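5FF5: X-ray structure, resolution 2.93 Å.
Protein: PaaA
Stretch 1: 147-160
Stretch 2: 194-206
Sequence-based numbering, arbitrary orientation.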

ATOM      1  N   CYS A 147      -7.881  -5.899  -1.012  1.00 42.09           N
ATOM      2  CA  CYS A 147      -8.900  -4.947  -1.427  1.00 45.92           C
ATOM      3  C   CYS A 147      -9.987  -4.781  -0.368  1.00 52.06           C
ATOM      4  O   CYS A 147     -10.435  -3.667  -0.102  1.00 55.41           O
ATOM      5  CB  CYS A 147      -9.543  -5.356  -2.745  1.00 42.09           C
ATOM      6  SG  CYS A 147      -8.531  -5.112  -4.208  1.00 62.50           S
ATOM      7  N   ALA A 148     -10.438  -5.888   0.212  1.00 47.25           N
ATOM      8  CA  ALA A 148     -11.442  -5.818   1.263  1.00 46.52           C
ATOM      9  C   ALA A 148     -10.930  -4.950   2.404  1.00 48.65           C
ATOM     10  O   ALA A 148     -11.634  -4.063   2.909  1.00 42.61           O
ATOM     11  CB  ALA A 148     -11.795  -7.208   1.767  1.00 44.74           C
ATOM     12  N   LEU A 149      -9.687  -5.217   2.791  1.00 42.09           N
ATOM     13  CA  LEU A 149      -9.088  -4.555   3.921  1.00 42.09           C
ATOM     14  C   LEU A 149      -9.076  -3.052   3.768  1.00 49.30           C
ATOM     15  O   LEU A 149      -9.664  -2.342   4.582  1.00 52.24           O
ATOM     16  CB  LEU A 149      -7.665  -5.039   4.135  1.00 50.70           C
ATOM     17  CG  LEU A 149      -7.027  -4.379   5.356  1.00 46.25           C
ATOM     18  CD1 LEU A 149      -7.959  -4.459   6.567  1.00 42.09           C
ATOM     19  CD2 LEU A 149      -5.685  -4.981   5.649  1.00 45.28           C
ATOM     20  N   GLN A 150      -8.395  -2.568   2.729  1.00 53.57           N
ATOM     21  CA  GLN A 150      -8.195  -1.128   2.552  1.00 52.74           C
ATOM     22  C   GLN A 150      -9.509  -0.408   2.319  1.00 52.50           C
ATOM     23  O   GLN A 150      -9.672   0.739   2.747  1.00 49.58           O
ATOM     24  CB  GLN A 150      -7.220  -0.855   1.400  1.00 48.41           C
ATOM     25  CG  GLN A 150      -5.775  -1.203   1.722  1.00 42.60           C
ATOM     26  CD  GLN A 150      -4.845  -1.023   0.542  1.00 45.98           C
ATOM     27  OE1 GLN A 150      -5.114  -0.235  -0.360  1.00 53.97           O
ATOM     28  NE2 GLN A 150      -3.735  -1.749   0.548  1.00 45.26           N
ATOM     29  N   LEU A 151     -10.452  -1.100   1.690  1.00 42.99           N
ATOM     30  CA  LEU A 151     -11.799  -0.592   1.530  1.00 45.68           C
ATOM     31  C   LEU A 151     -12.502  -0.479   2.885  1.00 47.78           C
ATOM     32  O   LEU A 151     -13.177   0.515   3.170  1.00 48.22           O
ATOM     33  CB  LEU A 151     -12.592  -1.503   0.601  1.00 51.40           C
ATOM     34  CG  LEU A 151     -12.320  -1.365  -0.895  1.00 59.00           C
ATOM     35  CD1 LEU A 151     -12.749  -2.623  -1.661  1.00 42.09           C
ATOM     36  CD2 LEU A 151     -13.059  -0.139  -1.417  1.00 58.44           C
ATOM     37  N   ALA A 152     -12.341  -1.482   3.734  1.00 42.09           N
ATOM     38  CA  ALA A 152     -12.966  -1.415   5.047  1.00 45.59           C
ATOM     39  C   ALA A 152     -12.365  -0.253   5.852  1.00 48.65           C
ATOM     40  O   ALA A 152     -13.092   0.538   6.472  1.00 44.33           O
ATOM     41  CB  ALA A 152     -12.802  -2.730   5.788  1.00 43.04           C
HETATM   42  N   MSE A 153     -11.037  -0.148   5.827  1.00 44.97           N
HETATM   43  CA  MSE A 153     -10.348   0.924   6.534  1.00 46.66           C
HETATM   44  C   MSE A 153     -10.813   2.301   6.044  1.00 49.38           C
HETATM   45  O   MSE A 153     -10.927   3.252   6.825  1.00 43.73           O
HETATM   46  CB  MSE A 153      -8.830   0.789   6.374  1.00 44.73           C
HETATM   47  CG  MSE A 153      -8.251  -0.486   6.967  1.00 54.03           C
HETATM   48 SE   MSE A 153      -6.315  -0.724   6.644  1.00 48.52          SE
HETATM   49  CE  MSE A 153      -5.650  -0.172   8.393  1.00 57.41           C
ATOM     50  N   SER A 154     -11.102   2.392   4.752  1.00 46.71           N
ATOM     51  CA  SER A 154     -11.400   3.661   4.132  1.00 42.09           C
ATOM     52  C   SER A 154     -12.839   4.091   4.401  1.00 48.91           C
ATOM     53  O   SER A 154     -13.263   5.184   4.002  1.00 46.03           O
ATOM     54  CB  SER A 154     -11.136   3.554   2.651  1.00 42.09           C
ATOM     55  OG  SER A 154      -9.763   3.287   2.462  1.00 42.09           O
ATOM     56  N   GLY A 155     -13.588   3.236   5.092  1.00 44.49           N
ATOM     57  CA  GLY A 155     -14.945   3.572   5.451  1.00 42.09           C
ATOM     58  C   GLY A 155     -15.973   3.192   4.409  1.00 42.09           C
ATOM     59  O   GLY A 155     -17.015   3.824   4.345  1.00 49.79           O
ATOM     60  N   ILE A 156     -15.679   2.200   3.569  1.00 44.42           N
ATOM     61  CA  ILE A 156     -16.678   1.656   2.634  1.00 44.92           C
ATOM     62  C   ILE A 156     -17.928   1.265   3.403  1.00 42.09           C
ATOM     63  O   ILE A 156     -17.855   0.799   4.534  1.00 42.09           O
ATOM     64  CB  ILE A 156     -16.170   0.410   1.868  1.00 42.17           C
ATOM     65  CG1 ILE A 156     -16.791   0.334   0.482  1.00 42.09           C
ATOM     66  CG2 ILE A 156     -16.425  -0.867   2.651  1.00 42.09           C
ATOM     67  CD1 ILE A 156     -16.190   1.315  -0.488  1.00 42.55           C
ATOM     68  N   GLY A 157     -19.086   1.494   2.815  1.00 42.09           N
ATOM     69  CA  GLY A 157     -20.314   1.213   3.535  1.00 45.16           C
ATOM     70  C   GLY A 157     -20.550  -0.259   3.851  1.00 42.09           C
ATOM     71  O   GLY A 157     -20.728  -0.629   5.008  1.00 42.09           O
ATOM     72  N   THR A 158     -20.567  -1.093   2.813  1.00 48.70           N
ATOM     73  CA  THR A 158     -20.856  -2.515   2.956  1.00 42.09           C
ATOM     74  C   THR A 158     -19.932  -3.345   2.072  1.00 42.09           C
ATOM     75  O   THR A 158     -19.626  -2.970   0.942  1.00 43.55           O
ATOM     76  CB  THR A 158     -22.305  -2.837   2.594  1.00 46.95           C
ATOM     77  OG1 THR A 158     -23.186  -1.971   3.313  1.00 50.63           O
ATOM     78  CG2 THR A 158     -22.620  -4.288   2.915  1.00 50.09           C
ATOM     79  N   LEU A 159     -19.510  -4.490   2.582  1.00 42.20           N
ATOM     80  CA  LEU A 159     -18.693  -5.406   1.813  1.00 43.80           C
ATOM     81  C   LEU A 159     -19.421  -6.710   1.595  1.00 49.13           C
ATOM     82  O   LEU A 159     -19.890  -7.306   2.553  1.00 51.41           O
ATOM     83  CB  LEU A 159     -17.357  -5.660   2.520  1.00 48.13           C
ATOM     84  CG  LEU A 159     -16.236  -4.624   2.350  1.00 48.35           C
ATOM     85  CD1 LEU A 159     -15.021  -5.057   3.126  1.00 51.41           C
ATOM     86  CD2 LEU A 159     -15.864  -4.447   0.890  1.00 42.09           C
ATOM     87  N   ARG A 160     -19.552  -7.127   0.334  1.00 52.72           N
ATOM     88  CA  ARG A 160     -20.078  -8.452   0.006  1.00 48.86           C
ATOM     89  C   ARG A 160     -18.938  -9.354  -0.381  1.00 52.69           C
ATOM     90  O   ARG A 160     -18.336  -9.149  -1.429  1.00 52.17           O
ATOM     91  CB  ARG A 160     -21.061  -8.417  -1.160  1.00 48.61           C
ATOM     92  CG  ARG A 160     -22.224  -7.490  -0.991  1.00 59.56           C
ATOM     93  CD  ARG A 160     -23.152  -7.563  -2.195  1.00 54.26           C
ATOM     94  NE  ARG A 160     -23.995  -8.754  -2.189  1.00 53.86           N
ATOM     95  CZ  ARG A 160     -25.137  -8.854  -1.518  1.00 55.70           C
ATOM     96  NH1 ARG A 160     -25.563  -7.831  -0.785  1.00 49.17           N
ATOM     97  NH2 ARG A 160     -25.851  -9.974  -1.580  1.00 53.28           N
ATOM     98  N   THR A 194     -12.131 -10.396  10.950  1.00 50.32           N
ATOM     99  CA  THR A 194     -10.998  -9.489  10.845  1.00 45.24           C
ATOM    100  C   THR A 194     -11.440  -8.085  10.450  1.00 48.88           C
ATOM    101  O   THR A 194     -10.997  -7.099  11.033  1.00 48.09           O
ATOM    102  CB  THR A 194      -9.966  -9.985   9.810  1.00 45.69           C
ATOM    103  OG1 THR A 194      -9.354 -11.194  10.267  1.00 51.84           O
ATOM    104  CG2 THR A 194      -8.883  -8.949   9.604  1.00 49.01           C
ATOM    105  N   ILE A 195     -12.306  -7.992   9.450  1.00 49.68           N
ATOM    106  CA  ILE A 195     -12.749  -6.696   8.975  1.00 42.09           C
ATOM    107  C   ILE A 195     -13.399  -5.936  10.098  1.00 46.14           C
ATOM    108  O   ILE A 195     -13.229  -4.734  10.229  1.00 50.98           O
ATOM    109  CB  ILE A 195     -13.713  -6.817   7.809  1.00 42.09           C
ATOM    110  CG1 ILE A 195     -12.923  -7.144   6.549  1.00 45.29           C
ATOM    111  CG2 ILE A 195     -14.466  -5.525   7.617  1.00 42.09           C
ATOM    112  CD1 ILE A 195     -13.730  -7.113   5.302  1.00 46.64           C
ATOM    113  N   LEU A 196     -14.147  -6.642  10.926  1.00 47.70           N
ATOM    114  CA  LEU A 196     -14.888  -5.974  11.973  1.00 46.01           C
ATOM    115  C   LEU A 196     -13.978  -5.563  13.137  1.00 48.24           C
ATOM    116  O   LEU A 196     -14.312  -4.645  13.879  1.00 57.80           O
ATOM    117  CB  LEU A 196     -16.063  -6.855  12.409  1.00 51.05           C
ATOM    118  CG  LEU A 196     -17.012  -7.051  11.187  1.00 49.54           C
ATOM    119  CD1 LEU A 196     -18.151  -8.032  11.419  1.00 42.09           C
ATOM    120  CD2 LEU A 196     -17.570  -5.732  10.637  1.00 42.09           C
ATOM    121  N   ALA A 197     -12.820  -6.203  13.284  1.00 51.56           N
ATOM    122  CA  ALA A 197     -11.840  -5.766  14.292  1.00 42.09           C
ATOM    123  C   ALA A 197     -11.210  -4.449  13.884  1.00 49.64           C
ATOM    124  O   ALA A 197     -10.925  -3.593  14.724  1.00 60.17           O
ATOM    125  CB  ALA A 197     -10.771  -6.797  14.490  1.00 42.09           C
ATOM    126  N   TYR A 198     -11.015  -4.287  12.584  1.00 47.92           N
ATOM    127  CA  TYR A 198     -10.448  -3.071  12.028  1.00 45.83           C
ATOM    128  C   TYR A 198     -11.450  -1.920  11.997  1.00 50.35           C
ATOM    129  O   TYR A 198     -11.147  -0.821  12.453  1.00 49.63           O
ATOM    130  CB  TYR A 198      -9.919  -3.340  10.620  1.00 42.09           C
ATOM    131  CG  TYR A 198      -8.537  -3.906  10.634  1.00 49.65           C
ATOM    132  CD1 TYR A 198      -8.319  -5.268  10.513  1.00 50.51           C
ATOM    133  CD2 TYR A 198      -7.439  -3.081  10.811  1.00 60.43           C
ATOM    134  CE1 TYR A 198      -7.039  -5.793  10.545  1.00 49.17           C
ATOM    135  CE2 TYR A 198      -6.158  -3.593  10.850  1.00 59.48           C
ATOM    136  CZ  TYR A 198      -5.962  -4.949  10.713  1.00 54.79           C
ATOM    137  OH  TYR A 198      -4.677  -5.439  10.747  1.00 59.53           O
ATOM    138  N   ASN A 199     -12.633  -2.168  11.439  1.00 49.02           N
ATOM    139  CA  ASN A 199     -13.637  -1.127  11.292  1.00 42.09           C
ATOM    140  C   ASN A 199     -15.017  -1.702  11.545  1.00 44.04           C
ATOM    141  O   ASN A 199     -15.575  -2.392  10.712  1.00 52.32           O
ATOM    142  CB  ASN A 199     -13.563  -0.502   9.902  1.00 42.09           C
ATOM    143  CG  ASN A 199     -14.400   0.754   9.780  1.00 42.09           C
ATOM    144  OD1 ASN A 199     -15.215   1.057  10.653  1.00 42.09           O
ATOM    145  ND2 ASN A 199     -14.244   1.463   8.662  1.00 42.09           N
ATOM    146  N   GLU A 200     -15.561  -1.393  12.708  1.00 50.05           N
ATOM    147  CA  GLU A 200     -16.812  -1.935  13.210  1.00 42.09           C
ATOM    148  C   GLU A 200     -18.008  -1.290  12.507  1.00 48.60           C
ATOM    149  O   GLU A 200     -19.143  -1.685  12.709  1.00 44.93           O
ATOM    150  CB  GLU A 200     -16.848  -1.669  14.711  1.00 50.67           C
ATOM    151  CG  GLU A 200     -18.051  -2.092  15.510  1.00 63.95           C
ATOM    152  CD  GLU A 200     -17.874  -1.746  17.005  1.00 76.26           C
ATOM    153  OE1 GLU A 200     -16.712  -1.698  17.489  1.00 64.66           O
ATOM    154  OE2 GLU A 200     -18.894  -1.480  17.685  1.00 73.83           O
ATOM    155  N   ASN A 201     -17.750  -0.278  11.686  1.00 48.99           N
ATOM    156  CA  ASN A 201     -18.826   0.431  10.998  1.00 46.04           C
ATOM    157  C   ASN A 201     -19.166  -0.138   9.634  1.00 50.45           C
ATOM    158  O   ASN A 201     -20.151   0.259   9.013  1.00 52.23           O
ATOM    159  CB  ASN A 201     -18.457   1.898  10.843  1.00 45.94           C
ATOM    160  CG  ASN A 201     -18.039   2.513  12.134  1.00 49.88           C
ATOM    161  OD1 ASN A 201     -17.169   3.375  12.173  1.00 58.77           O
ATOM    162  ND2 ASN A 201     -18.628   2.046  13.222  1.00 61.01           N
ATOM    163  N   VAL A 202     -18.330  -1.052   9.165  1.00 42.09           N
ATOM    164  CA  VAL A 202     -18.561  -1.726   7.901  1.00 43.24           C
ATOM    165  C   VAL A 202     -19.482  -2.944   8.062  1.00 48.87           C
ATOM    166  O   VAL A 202     -19.251  -3.782   8.934  1.00 51.04           O
ATOM    167  CB  VAL A 202     -17.242  -2.177   7.297  1.00 48.29           C
ATOM    168  CG1 VAL A 202     -17.484  -2.895   5.969  1.00 45.65           C
ATOM    169  CG2 VAL A 202     -16.364  -0.986   7.099  1.00 43.75           C
ATOM    170  N   HIS A 203     -20.529  -3.038   7.244  1.00 50.72           N
ATOM    171  CA  HIS A 203     -21.401  -4.217   7.256  1.00 47.17           C
ATOM    172  C   HIS A 203     -20.835  -5.262   6.323  1.00 42.09           C
ATOM    173  O   HIS A 203     -20.574  -4.979   5.162  1.00 45.95           O
ATOM    174  CB  HIS A 203     -22.831  -3.878   6.811  1.00 42.09           C
ATOM    175  CG  HIS A 203     -23.448  -2.749   7.570  1.00 61.10           C
ATOM    176  ND1 HIS A 203     -23.725  -1.527   6.994  1.00 73.85           N
ATOM    177  CD2 HIS A 203     -23.823  -2.648   8.867  1.00 72.08           C
ATOM    178  CE1 HIS A 203     -24.249  -0.721   7.902  1.00 77.48           C
ATOM    179  NE2 HIS A 203     -24.318  -1.376   9.047  1.00 83.96           N
ATOM    180  N   VAL A 204     -20.696  -6.489   6.798  1.00 46.91           N
ATOM    181  CA  VAL A 204     -20.167  -7.531   5.930  1.00 49.03           C
ATOM    182  C   VAL A 204     -21.184  -8.666   5.666  1.00 45.05           C
ATOM    183  O   VAL A 204     -21.663  -9.354   6.572  1.00 42.09           O
ATOM    184  CB  VAL A 204     -18.873  -8.104   6.505  1.00 42.09           C
ATOM    185  CG1 VAL A 204     -18.309  -9.149   5.567  1.00 48.74           C
ATOM    186  CG2 VAL A 204     -17.886  -7.002   6.713  1.00 42.09           C
ATOM    187  N   GLU A 205     -21.486  -8.848   4.389  1.00 49.81           N
ATOM    188  CA  GLU A 205     -22.380  -9.897   3.925  1.00 48.82           C
ATOM    189  C   GLU A 205     -21.523 -10.963   3.277  1.00 50.74           C
ATOM    190  O   GLU A 205     -20.761 -10.680   2.338  1.00 48.96           O
ATOM    191  CB  GLU A 205     -23.404  -9.333   2.940  1.00 42.09           C
ATOM    192  CG  GLU A 205     -24.318  -8.296   3.563  1.00 42.49           C
ATOM    193  CD  GLU A 205     -25.098  -7.487   2.538  1.00 61.83           C
ATOM    194  OE1 GLU A 205     -24.992  -7.794   1.335  1.00 64.66           O
ATOM    195  OE2 GLU A 205     -25.807  -6.527   2.926  1.00 70.65           O
ATOM    196  N   THR A 206     -21.652 -12.190   3.771  1.00 47.51           N
ATOM    197  CA  THR A 206     -20.741 -13.253   3.377  1.00 51.24           C
ATOM    198  C   THR A 206     -21.472 -14.388   2.669  1.00 47.70           C
ATOM    199  O   THR A 206     -22.569 -14.762   3.038  1.00 49.00           O
ATOM    200  CB  THR A 206     -19.981 -13.817   4.583  1.00 55.21           C
ATOM    201  OG1 THR A 206     -20.906 -14.271   5.588  1.00 51.07           O
ATOM    202  CG2 THR A 206     -19.032 -12.747   5.138  1.00 47.86           C
TER

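What does Glu 205, which has more of its surface covered by the other stretch than any other residue here, contribute to the contact? Its backbone belongs to a parallel pairing of two strands, 158-160 and 203-206, and its amide N donates a hydrogen bond to Leu 159 O, with Glu 205 N and Leu 159 O 2.9 Å apart. Its side chain lies on the same face of the sheet as those of Thr 158 and Arg 160, and reaches both: Thr 158 CG2 is 3.9 Å from Glu 205 OE2, and Arg 160 forms a salt bridge with the carboxylate. At 2.2 Å, Arg 160 NH1 and Glu 205 OE1 are too close in the model, so their exact positions are uncertain.

How is the strand register held? Leu 159 takes part through both its N and its O, which bond to the residues before and after its partner Val 204, as parallel pairing requires: Leu 159 N donates to His 203 O at 2.8 Å, while Leu 159 O accepts from Glu 205 N. One step earlier, His 203 N donates to Gly 157 O over a longer 3.3 Å. These bonds set Thr 158 beside His 203, Leu 159 beside Val 204 and Arg 160 beside Glu 205. CA-H...O contacts lie between them, such as Val 204 CA to Leu 159 O at 3.4 Å.

Where does the side chain of Ile 195 fit? It links the helical and strand parts of the contact. Its CA-to-CB bond points sideways, but the end of the side chain comes nearer to stretch 1, with Ile 195 CG2 3.7 Å from Ala 152 CB and Ile 195 CD1 4.0 Å from Ala 148 CB. Ile 195 CD1 also meets Leu 159 CD1 at 3.3 Å, a tight apolar contact. Leu 159, on the sheet face it shares with Val 204, additionally approaches Val 202, with Leu 159 CG lying 4.2 Å from Val 202 CG1.

What joins the ends of the two helices? Asn 199, the first residue to leave helical geometry after its helix, has a CA-to-CB bond that points toward stretch 1, and its ND2 donates to Ala 152 O at 2.6 Å. Ala 152 O also accepts from Gly 155 N at 3.1 Å, so the asparagine binds at the helix end, where Gly 155 adopts the positive phi of a Schellman motif. Nearby, Leu 149 CD1 sits over one face of the Tyr 198 ring, 4.0 Å from Tyr 198 CD1, in a CH-pi contact.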